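Local coordinates for uncharacterized protein (Bacteroides thetaiotaomicron VPI-5482, PDB 3KNY), which is of unknown function but represents the BT_3535-like family and, as a probable bacterial lipoprotein with two domains, may act at the cell envelope, at residues 30-33 and 34-37; 37-40 and 41-44; 65-68 and 69-73; 80-84 and 85-89. One frame throughout, in Å; residues are numbered along the deposited sequence.

Along the chain from the N terminus the four contacts come in series, each local, spanning one or two turns, and none nesting within or crossing another. Interaction 1 is a 3-10 turn in the loop between strand 7-10 and helix 40-49. Interaction 2 begins where it ends, shares Lys37, and starts helix 40-49; Tyr43 of interaction 2 packs back on Ile30 and Ser35. Interaction 3 forms the first turns of helix 66-84, and its Tyr73 touches Val38 and Glu42, joining the two helices. Interaction 4 finishes that same helix, about 22 Å from interaction 3 between centres, and leads the chain on toward strand 93-97.

Interaction 1: 30-33 and 34-37; sequences IPDW and VSEK
The carbonyl oxygen of Asp32 is gripped twice by Ser35, whose backbone N bonds to Asp32 O at 3.0 Å while its hydroxyl OG donates to Asp32 O at 2.9 Å. The hydroxyl lies in the carbonyl plane and the amide stands above it. Ser35 can reach back in this way because OG sits between its own backbone N and carbonyl carbon (chi1 69°). Bonds from Val34 N to Pro31 O and from Glu36 N to Trp33 O complete a 3-10 segment, a worked example of three-residue spacing in the backbone. On another side of the turn Val34 is the buried hub. Its CG2 rests over the six-membered ring of Trp33, 3.8 Å from the centroid, in a CH-pi contact, and also meets Pro31 CG at 3.8 Å. Ile30 CG2 approaches Val34 CB to 3.7 Å, the two side chains crossing at about a right angle. Replacing Trp33 with an alanine would probably uncover Val34 CG2 on its aromatic side and cost Trp33's share of the packing on Tyr57. The chemistry thus divides, the backbone oxygens of Pro31, Asp32 and Trp33 being satisfied within the turn while its apolar side chains attach it to the loop carrying Tyr57 and, through Ile30, to helix 40-49.

Interaction 2: 37-40 and 41-44; sequences KVTP and KEYE
Val38 CG2 lies at the edge of the Tyr43 ring, near its plane and 3.9 Å from Tyr43 CD1, whereas the other flat group, the carboxylate of Glu42, is met from above its plane by the backbone N of Thr39. That second meeting is half of a capping box, the reciprocal side-chain to backbone exchange that begins many helices, here helix 40-49. Thr39 occupies the N-cap position. Its N donates to Glu42 OE1 at 2.8 Å, and the favour is returned by Glu42 N, which donates to Thr39 OG1 at 3.2 Å along an almost straight path (172°). Torsions bring both acceptors into place: Thr39 OG1 stands between its backbone N and carbonyl carbon (chi1 74°), and the Glu42 chain, leaving beside its own N, stays extended beyond CG to carry the carboxylate back over the cap. Two amide groups that lack helical acceptors at a helix start therefore find partners. A carboxylate in the first turn is also likely to be eased by the helix dipole. Tyr73 of helix 66-84 packs against both Val38 and Glu42, and Ile30 and Ser35 touch the Tyr43 side chain. Regular helical bonding then takes over: Tyr43 N sits almost straight out from the carbonyl of Thr39, with 2.7 Å between Tyr43 N and Thr39 O.

Interaction 3: 65-68 and 69-73; sequences SEKR and KKEIY
Four backbone bonds of the i to i+4 kind tie Lys69, Lys70, Glu71 and Ile72 to Ser65, Glu66, Lys67 and Arg68 in turn, as with Lys69 N to Ser65 O at 2.9 Å. Ser65 caps the helix start, its OG accepting from Arg68 N at 3.0 Å and bonding also with Glu100. The side chains of Lys67, Arg68 and Glu71 make a salt-bridge network. Arg68 NH1 meets Glu71 OE1 at 2.9 Å, nearly along the C-O axis and within the guanidinium plane, although that plane and the carboxylate stand at 89°. The other oxygen, Glu71 OE2, faces Lys67 NZ at 3.5 Å and also pairs with Lys149. This helix, 66-84, is the crossover of a beta-alpha-beta unit between parallel strands 53-55 and 93-97, and Arg68 extends the link by bonding to Ala98 O and Pro218 O. Putting a leucine in place of Arg68 would probably leave Glu71 OE1 without its guanidinium mate and both carbonyls without this donor. Ile72 CG1 lies over one guanidinium face, 3.7 Å from Arg68 NE. With CG anti to the backbone N (chi1 -178°) and the chain bent at chi2, Arg68 folds along the helix toward Glu71 and Ile72.

Interaction 4: 80-84 and 85-89; sequences CERIE and KGQIN
Lys85 leans back along the final turn of helix 66-84 toward Glu81, and every carbon of its side chain finds something to touch. CB and CG lie against the backbone oxygen of Glu81, with Lys85 CB 3.2 Å from Glu81 O. Next, Lys85 CD comes to 3.7 Å from Glu81 CG, and CE continues beside the same methylene. At the tip NZ makes a salt bridge to Glu81 OE2; its modelled length is too short to be trusted, though the pairing itself is clear. Because the lysine is extended from CG to NZ and the glutamate bends at chi2, the two chains run side by side, pointing the same way. A second, less polar group closes the turn from another side. Ile88 CD1 packs on Arg82 CB at 3.5 Å, and Ile88 CB meets Ile83 CG1 at 4.0 Å, so that buried Ile88 folds back against the helix. Arg82 itself bonds through NE to Asn78, while the backbone oxygen of Ile88 accepts from Arg52. Arg82 O takes two amides, Gln87 N at 2.8 Å and Ile88 N at 3.2 Å. Gly86, with a positive phi of 84°, turns the chain out of the helix and donates from N to Ile83 O. These nested bonds, from Gln87 to Arg82 and from Gly86 to Ile83, with the positive phi at Gly86, define a Schellman motif, a classic C-terminal helix cap.

Interaction 1: 30-33 and 34-37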
loop_
_atom_site.group_PDB
_atom_site.type_symbol
_atom_site.label_atom_id
_atom_site.label_comp_id
_atom_site.label_asym_id
_atom_site.label_seq_id
_atom_site.Cartn_x
_atom_site.Cartn_y
_atom_site.Cartn_z
ATOM N N ILE A 30 -12.686 -2.220 -9.103
ATOM C CA ILE A 30 -11.655 -1.554 -9.901
ATOM C C ILE A 30 -12.244 -0.227 -10.349
ATOM O O ILE A 30 -13.345 -0.212 -10.860
ATOM C CB ILE A 30 -11.233 -2.397 -11.130
ATOM C CG1 ILE A 30 -10.872 -3.819 -10.674
ATOM C CG2 ILE A 30 -10.059 -1.741 -11.865
ATOM C CD1 ILE A 30 -10.281 -4.705 -11.743
ATOM N N PRO A 31 -11.549 0.899 -10.109
ATOM C CA PRO A 31 -12.120 2.166 -10.576
ATOM C C PRO A 31 -12.396 2.129 -12.068
ATOM O O PRO A 31 -11.578 1.593 -12.818
ATOM C CB PRO A 31 -11.028 3.211 -10.256
ATOM C CG PRO A 31 -9.901 2.477 -9.611
ATOM C CD PRO A 31 -10.414 1.126 -9.201
ATOM N N ASP A 32 -13.527 2.686 -12.489
ATOM C CA ASP A 32 -13.896 2.605 -13.879
ATOM C C ASP A 32 -12.756 3.044 -14.795
ATOM O O ASP A 32 -12.391 2.326 -15.723
ATOM C CB ASP A 32 -15.139 3.434 -14.197
ATOM C CG ASP A 32 -15.613 3.215 -15.632
ATOM O OD1 ASP A 32 -15.712 2.041 -16.036
ATOM O OD2 ASP A 32 -15.855 4.194 -16.370
ATOM N N TRP A 33 -12.173 4.204 -14.521
ATOM C CA TRP A 33 -11.152 4.746 -15.411
ATOM C C TRP A 33 -10.031 3.755 -15.769
ATOM O O TRP A 33 -9.437 3.836 -16.854
ATOM C CB TRP A 33 -10.572 6.036 -14.831
ATOM C CG TRP A 33 -9.716 5.845 -13.654
ATOM C CD1 TRP A 33 -10.095 5.894 -12.353
ATOM C CD2 TRP A 33 -8.308 5.586 -13.656
ATOM N NE1 TRP A 33 -9.014 5.672 -11.541
ATOM C CE2 TRP A 33 -7.904 5.481 -12.315
ATOM C CE3 TRP A 33 -7.349 5.428 -14.665
ATOM C CZ2 TRP A 33 -6.586 5.230 -11.951
ATOM C CZ3 TRP A 33 -6.029 5.172 -14.298
ATOM C CH2 TRP A 33 -5.664 5.078 -12.953
ATOM N N VAL A 34 -9.742 2.827 -14.855
ATOM C CA VAL A 34 -8.670 1.848 -15.061
ATOM C C VAL A 34 -8.885 1.011 -16.314
ATOM O O VAL A 34 -7.950 0.796 -17.088
ATOM C CB VAL A 34 -8.498 0.910 -13.836
ATOM C CG1 VAL A 34 -7.625 -0.276 -14.184
ATOM C CG2 VAL A 34 -7.896 1.670 -12.701
ATOM N N SER A 35 -10.129 0.582 -16.528
ATOM C CA SER A 35 -10.470 -0.305 -17.648
ATOM C C SER A 35 -10.158 0.276 -19.014
ATOM O O SER A 35 -10.292 -0.421 -20.013
ATOM C CB SER A 35 -11.950 -0.720 -17.597
ATOM O OG SER A 35 -12.826 0.361 -17.868
ATOM N N GLU A 36 -9.782 1.549 -19.073
ATOM C CA GLU A 36 -9.421 2.179 -20.338
ATOM C C GLU A 36 -7.930 2.209 -20.536
ATOM O O GLU A 36 -7.452 2.625 -21.585
ATOM C CB GLU A 36 -9.962 3.595 -20.407
ATOM C CG GLU A 36 -11.321 3.681 -21.047
ATOM C CD GLU A 36 -11.883 5.070 -20.944
ATOM O OE1 GLU A 36 -11.766 5.676 -19.854
ATOM O OE2 GLU A 36 -12.437 5.557 -21.948
ATOM N N LYS A 37 -7.198 1.735 -19.539
ATOM C CA LYS A 37 -5.753 1.823 -19.534
ATOM C C LYS A 37 -5.084 0.453 -19.597
ATOM O O LYS A 37 -3.860 0.366 -19.570
ATOM C CB LYS A 37 -5.337 2.546 -18.266
ATOM C CG LYS A 37 -5.784 4.005 -18.213
ATOM C CD LYS A 37 -4.814 4.890 -18.968
ATOM C CE LYS A 37 -4.756 6.285 -18.381
ATOM N NZ LYS A 37 -3.508 6.971 -18.807
#

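Interaction 2: 37-40 and 41-44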
loop_
_atom_site.group_PDB
_atom_site.type_symbol
_atom_site.label_atom_id
_atom_site.label_comp_id
_atom_site.label_asym_id
_atom_site.label_seq_id
_atom_site.Cartn_x
_atom_site.Cartn_y
_atom_site.Cartn_z
ATOM N N LYS A 37 -7.198 1.735 -19.539
ATOM C CA LYS A 37 -5.753 1.823 -19.534
ATOM C C LYS A 37 -5.084 0.453 -19.597
ATOM O O LYS A 37 -3.860 0.366 -19.570
ATOM C CB LYS A 37 -5.337 2.546 -18.266
ATOM C CG LYS A 37 -5.784 4.005 -18.213
ATOM C CD LYS A 37 -4.814 4.890 -18.968
ATOM C CE LYS A 37 -4.756 6.285 -18.381
ATOM N NZ LYS A 37 -3.508 6.971 -18.807
ATOM N N VAL A 38 -5.874 -0.614 -19.713
ATOM C CA VAL A 38 -5.336 -1.973 -19.707
ATOM C C VAL A 38 -6.073 -2.887 -20.715
ATOM O O VAL A 38 -7.155 -2.548 -21.188
ATOM C CB VAL A 38 -5.422 -2.553 -18.283
ATOM C CG1 VAL A 38 -4.622 -1.687 -17.315
ATOM C CG2 VAL A 38 -6.881 -2.645 -17.819
ATOM N N THR A 39 -5.462 -4.026 -21.050
ATOM C CA THR A 39 -6.080 -5.045 -21.905
ATOM C C THR A 39 -6.966 -5.964 -21.036
ATOM O O THR A 39 -6.717 -6.104 -19.844
ATOM C CB THR A 39 -4.999 -5.925 -22.634
ATOM O OG1 THR A 39 -4.397 -6.844 -21.707
ATOM C CG2 THR A 39 -3.910 -5.068 -23.279
ATOM N N PRO A 40 -8.004 -6.597 -21.623
ATOM C CA PRO A 40 -8.781 -7.574 -20.857
ATOM C C PRO A 40 -7.937 -8.584 -20.083
ATOM O O PRO A 40 -8.305 -8.933 -18.967
ATOM C CB PRO A 40 -9.590 -8.296 -21.938
ATOM C CG PRO A 40 -9.828 -7.261 -22.949
ATOM C CD PRO A 40 -8.641 -6.323 -22.925
ATOM N N LYS A 41 -6.833 -9.050 -20.673
ATOM C CA LYS A 41 -5.948 -10.026 -20.020
ATOM C C LYS A 41 -5.455 -9.436 -18.698
ATOM O O LYS A 41 -5.574 -10.044 -17.622
ATOM C CB LYS A 41 -4.739 -10.337 -20.901
ATOM C CG LYS A 41 -5.044 -10.843 -22.311
ATOM C CD LYS A 41 -4.867 -12.361 -22.480
ATOM C CE LYS A 41 -4.387 -12.652 -23.918
ATOM N NZ LYS A 41 -4.607 -14.043 -24.418
ATOM N N GLU A 42 -4.916 -8.224 -18.818
ATOM C CA GLU A 42 -4.419 -7.450 -17.693
ATOM C C GLU A 42 -5.530 -7.203 -16.685
ATOM O O GLU A 42 -5.389 -7.535 -15.491
ATOM C CB GLU A 42 -3.849 -6.114 -18.186
ATOM C CG GLU A 42 -2.543 -6.263 -18.963
ATOM C CD GLU A 42 -2.189 -5.058 -19.810
ATOM O OE1 GLU A 42 -2.965 -4.080 -19.874
ATOM O OE2 GLU A 42 -1.117 -5.098 -20.437
ATOM N N TYR A 43 -6.637 -6.640 -17.165
ATOM C CA TYR A 43 -7.779 -6.335 -16.299
ATOM C C TYR A 43 -8.176 -7.543 -15.464
ATOM O O TYR A 43 -8.519 -7.417 -14.286
ATOM C CB TYR A 43 -8.967 -5.867 -17.133
ATOM C CG TYR A 43 -10.100 -5.274 -16.325
ATOM C CD1 TYR A 43 -10.134 -3.902 -16.049
ATOM C CD2 TYR A 43 -11.149 -6.069 -15.849
ATOM C CE1 TYR A 43 -11.175 -3.332 -15.321
ATOM C CE2 TYR A 43 -12.193 -5.504 -15.113
ATOM C CZ TYR A 43 -12.195 -4.133 -14.860
ATOM O OH TYR A 43 -13.208 -3.551 -14.137
ATOM N N GLU A 44 -8.095 -8.718 -16.069
ATOM C CA GLU A 44 -8.478 -9.942 -15.382
ATOM C C GLU A 44 -7.536 -10.263 -14.225
ATOM O O GLU A 44 -7.974 -10.784 -13.206
ATOM C CB GLU A 44 -8.538 -11.125 -16.352
ATOM C CG GLU A 44 -9.755 -12.003 -16.132
ATOM C CD GLU A 44 -11.040 -11.213 -16.255
ATOM O OE1 GLU A 44 -11.100 -10.339 -17.144
ATOM O OE2 GLU A 44 -11.972 -11.442 -15.453
#

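Interaction 3: 65-68 and 69-73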
loop_
_atom_site.group_PDB
_atom_site.type_symbol
_atom_site.label_atom_id
_atom_site.label_comp_id
_atom_site.label_asym_id
_atom_site.label_seq_id
_atom_site.Cartn_x
_atom_site.Cartn_y
_atom_site.Cartn_z
ATOM N N SER A 65 7.188 2.422 -19.226
ATOM C CA SER A 65 7.932 1.734 -20.292
ATOM C C SER A 65 7.517 0.275 -20.410
ATOM O O SER A 65 6.847 -0.268 -19.528
ATOM C CB SER A 65 9.437 1.786 -20.051
ATOM O OG SER A 65 9.861 0.718 -19.225
ATOM N N GLU A 66 7.933 -0.360 -21.498
ATOM C CA GLU A 66 7.637 -1.771 -21.728
ATOM C C GLU A 66 8.422 -2.623 -20.735
ATOM O O GLU A 66 7.877 -3.584 -20.195
ATOM C CB GLU A 66 7.921 -2.192 -23.185
ATOM C CG GLU A 66 7.049 -1.477 -24.244
ATOM C CD GLU A 66 5.535 -1.520 -23.941
ATOM O OE1 GLU A 66 5.000 -2.600 -23.601
ATOM O OE2 GLU A 66 4.868 -0.469 -24.048
ATOM N N LYS A 67 9.679 -2.262 -20.466
ATOM C CA LYS A 67 10.476 -2.961 -19.448
ATOM C C LYS A 67 9.704 -2.985 -18.117
ATOM O O LYS A 67 9.630 -4.017 -17.450
ATOM C CB LYS A 67 11.837 -2.281 -19.240
ATOM C CG LYS A 67 12.821 -3.077 -18.355
ATOM C CD LYS A 67 13.768 -2.179 -17.517
ATOM C CE LYS A 67 13.011 -1.458 -16.385
ATOM N NZ LYS A 67 13.876 -0.847 -15.332
ATOM N N ARG A 68 9.120 -1.836 -17.765
ATOM C CA ARG A 68 8.370 -1.684 -16.529
ATOM C C ARG A 68 7.073 -2.474 -16.555
ATOM O O ARG A 68 6.787 -3.202 -15.612
ATOM C CB ARG A 68 8.088 -0.212 -16.251
ATOM C CG ARG A 68 7.352 0.057 -14.943
ATOM C CD ARG A 68 8.106 -0.480 -13.729
ATOM N NE ARG A 68 7.411 -0.223 -12.458
ATOM C CZ ARG A 68 7.797 -0.712 -11.272
ATOM N NH1 ARG A 68 8.870 -1.489 -11.192
ATOM N NH2 ARG A 68 7.113 -0.437 -10.158
ATOM N N LYS A 69 6.287 -2.336 -17.622
ATOM C CA LYS A 69 5.061 -3.140 -17.747
ATOM C C LYS A 69 5.345 -4.624 -17.513
ATOM O O LYS A 69 4.545 -5.316 -16.886
ATOM C CB LYS A 69 4.420 -3.015 -19.130
ATOM C CG LYS A 69 3.574 -1.793 -19.371
ATOM C CD LYS A 69 2.660 -2.030 -20.579
ATOM C CE LYS A 69 2.545 -0.792 -21.451
ATOM N NZ LYS A 69 2.250 0.421 -20.633
ATOM N N LYS A 70 6.460 -5.119 -18.055
ATOM C CA LYS A 70 6.818 -6.520 -17.884
ATOM C C LYS A 70 6.999 -6.786 -16.399
ATOM O O LYS A 70 6.424 -7.729 -15.859
ATOM C CB LYS A 70 8.094 -6.883 -18.637
ATOM C CG LYS A 70 8.314 -8.385 -18.710
ATOM C CD LYS A 70 9.548 -8.758 -19.518
ATOM C CE LYS A 70 9.456 -10.185 -20.049
ATOM N NZ LYS A 70 8.952 -11.124 -19.007
ATOM N N GLU A 71 7.779 -5.931 -15.738
ATOM C CA GLU A 71 7.991 -6.047 -14.297
ATOM C C GLU A 71 6.645 -6.133 -13.546
ATOM O O GLU A 71 6.357 -7.140 -12.870
ATOM C CB GLU A 71 8.848 -4.877 -13.770
ATOM C CG GLU A 71 10.354 -5.056 -14.003
ATOM C CD GLU A 71 11.174 -3.801 -13.727
ATOM O OE1 GLU A 71 10.657 -2.852 -13.102
ATOM O OE2 GLU A 71 12.354 -3.768 -14.144
ATOM N N ILE A 72 5.820 -5.095 -13.704
ATOM C CA ILE A 72 4.546 -5.022 -13.009
ATOM C C ILE A 72 3.697 -6.267 -13.274
ATOM O O ILE A 72 3.169 -6.878 -12.345
ATOM C CB ILE A 72 3.749 -3.740 -13.352
ATOM C CG1 ILE A 72 4.552 -2.488 -12.985
ATOM C CG2 ILE A 72 2.429 -3.725 -12.596
ATOM C CD1 ILE A 72 3.789 -1.198 -13.144
ATOM N N TYR A 73 3.588 -6.679 -14.527
ATOM C CA TYR A 73 2.681 -7.775 -14.848
ATOM C C TYR A 73 3.299 -9.138 -14.526
ATOM O O TYR A 73 2.599 -10.035 -14.070
ATOM C CB TYR A 73 2.100 -7.618 -16.280
ATOM C CG TYR A 73 1.107 -6.427 -16.363
ATOM C CD1 TYR A 73 -0.140 -6.481 -15.716
ATOM C CD2 TYR A 73 1.426 -5.236 -17.054
ATOM C CE1 TYR A 73 -1.035 -5.400 -15.759
ATOM C CE2 TYR A 73 0.522 -4.147 -17.103
ATOM C CZ TYR A 73 -0.700 -4.245 -16.451
ATOM O OH TYR A 73 -1.593 -3.196 -16.501
#

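Interaction 4: 80-84 and 85-89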
loop_
_atom_site.group_PDB
_atom_site.type_symbol
_atom_site.label_atom_id
_atom_site.label_comp_id
_atom_site.label_asym_id
_atom_site.label_seq_id
_atom_site.Cartn_x
_atom_site.Cartn_y
_atom_site.Cartn_z
ATOM N N CYS A 80 -1.076 -13.719 -8.640
ATOM C CA CYS A 80 -2.366 -14.303 -9.023
ATOM C C CYS A 80 -2.312 -15.820 -9.033
ATOM O O CYS A 80 -3.253 -16.498 -8.619
ATOM C CB CYS A 80 -2.764 -13.823 -10.407
ATOM S SG CYS A 80 -3.412 -12.147 -10.468
ATOM N N GLU A 81 -1.205 -16.354 -9.525
ATOM C CA GLU A 81 -1.009 -17.785 -9.498
ATOM C C GLU A 81 -1.105 -18.339 -8.085
ATOM O O GLU A 81 -1.680 -19.408 -7.875
ATOM C CB GLU A 81 0.334 -18.155 -10.120
ATOM C CG GLU A 81 0.631 -19.659 -10.079
ATOM C CD GLU A 81 1.380 -20.145 -11.298
ATOM O OE1 GLU A 81 1.755 -19.300 -12.148
ATOM O OE2 GLU A 81 1.574 -21.381 -11.415
ATOM N N ARG A 82 -0.553 -17.611 -7.120
ATOM C CA ARG A 82 -0.621 -18.041 -5.727
ATOM C C ARG A 82 -2.006 -17.869 -5.147
ATOM O O ARG A 82 -2.433 -18.682 -4.332
ATOM C CB ARG A 82 0.396 -17.284 -4.897
ATOM C CG ARG A 82 1.785 -17.610 -5.344
ATOM C CD ARG A 82 2.745 -16.478 -5.152
ATOM N NE ARG A 82 4.064 -16.959 -5.527
ATOM C CZ ARG A 82 4.831 -17.716 -4.748
ATOM N NH1 ARG A 82 4.438 -18.066 -3.529
ATOM N NH2 ARG A 82 6.008 -18.120 -5.188
ATOM N N ILE A 83 -2.704 -16.816 -5.566
ATOM C CA ILE A 83 -4.089 -16.608 -5.147
ATOM C C ILE A 83 -4.883 -17.767 -5.704
ATOM O O ILE A 83 -5.591 -18.418 -4.963
ATOM C CB ILE A 83 -4.687 -15.251 -5.621
ATOM C CG1 ILE A 83 -3.901 -14.084 -5.001
ATOM C CG2 ILE A 83 -6.151 -15.159 -5.234
ATOM C CD1 ILE A 83 -4.374 -12.675 -5.398
ATOM N N GLU A 84 -4.722 -18.051 -6.994
ATOM C CA GLU A 84 -5.439 -19.170 -7.641
ATOM C C GLU A 84 -5.080 -20.531 -7.036
ATOM O O GLU A 84 -5.955 -21.377 -6.860
ATOM C CB GLU A 84 -5.208 -19.189 -9.160
ATOM C CG GLU A 84 -6.049 -18.181 -9.923
ATOM C CD GLU A 84 -5.565 -17.938 -11.354
ATOM O OE1 GLU A 84 -4.966 -18.859 -11.961
ATOM O OE2 GLU A 84 -5.794 -16.814 -11.875
ATOM N N LYS A 85 -3.806 -20.728 -6.692
ATOM C CA LYS A 85 -3.343 -22.000 -6.101
ATOM C C LYS A 85 -3.776 -22.234 -4.655
ATOM O O LYS A 85 -3.396 -23.240 -4.075
ATOM C CB LYS A 85 -1.810 -22.134 -6.224
ATOM C CG LYS A 85 -1.411 -22.572 -7.621
ATOM C CD LYS A 85 0.082 -22.618 -7.876
ATOM C CE LYS A 85 0.317 -23.181 -9.283
ATOM N NZ LYS A 85 1.746 -23.141 -9.688
ATOM N N GLY A 86 -4.565 -21.325 -4.079
ATOM C CA GLY A 86 -5.038 -21.449 -2.696
ATOM C C GLY A 86 -4.047 -20.938 -1.656
ATOM O O GLY A 86 -4.299 -21.004 -0.453
ATOM N N GLN A 87 -2.945 -20.367 -2.122
ATOM C CA GLN A 87 -1.824 -20.043 -1.262
ATOM C C GLN A 87 -1.894 -18.667 -0.609
ATOM O O GLN A 87 -1.455 -18.510 0.519
ATOM C CB GLN A 87 -0.570 -20.157 -2.086
ATOM C CG GLN A 87 0.687 -19.919 -1.347
ATOM C CD GLN A 87 1.878 -20.089 -2.263
ATOM O OE1 GLN A 87 2.888 -19.405 -2.090
ATOM N NE2 GLN A 87 1.765 -20.990 -3.264
ATOM N N ILE A 88 -2.385 -17.662 -1.329
ATOM C CA ILE A 88 -2.697 -16.357 -0.737
ATOM C C ILE A 88 -4.218 -16.343 -0.681
ATOM O O ILE A 88 -4.888 -15.780 -1.547
ATOM C CB ILE A 88 -2.180 -15.178 -1.583
ATOM C CG1 ILE A 88 -0.658 -15.237 -1.685
ATOM C CG2 ILE A 88 -2.637 -13.839 -0.985
ATOM C CD1 ILE A 88 -0.077 -14.442 -2.830
ATOM N N ASN A 89 -4.747 -17.022 0.332
ATOM C CA ASN A 89 -6.185 -17.215 0.513
ATOM C C ASN A 89 -6.916 -16.153 1.391
ATOM O O ASN A 89 -8.135 -16.208 1.525
ATOM C CB ASN A 89 -6.413 -18.620 1.076
ATOM C CG ASN A 89 -5.814 -18.794 2.473
ATOM O OD1 ASN A 89 -4.921 -18.051 2.872
ATOM N ND2 ASN A 89 -6.320 -19.765 3.227
#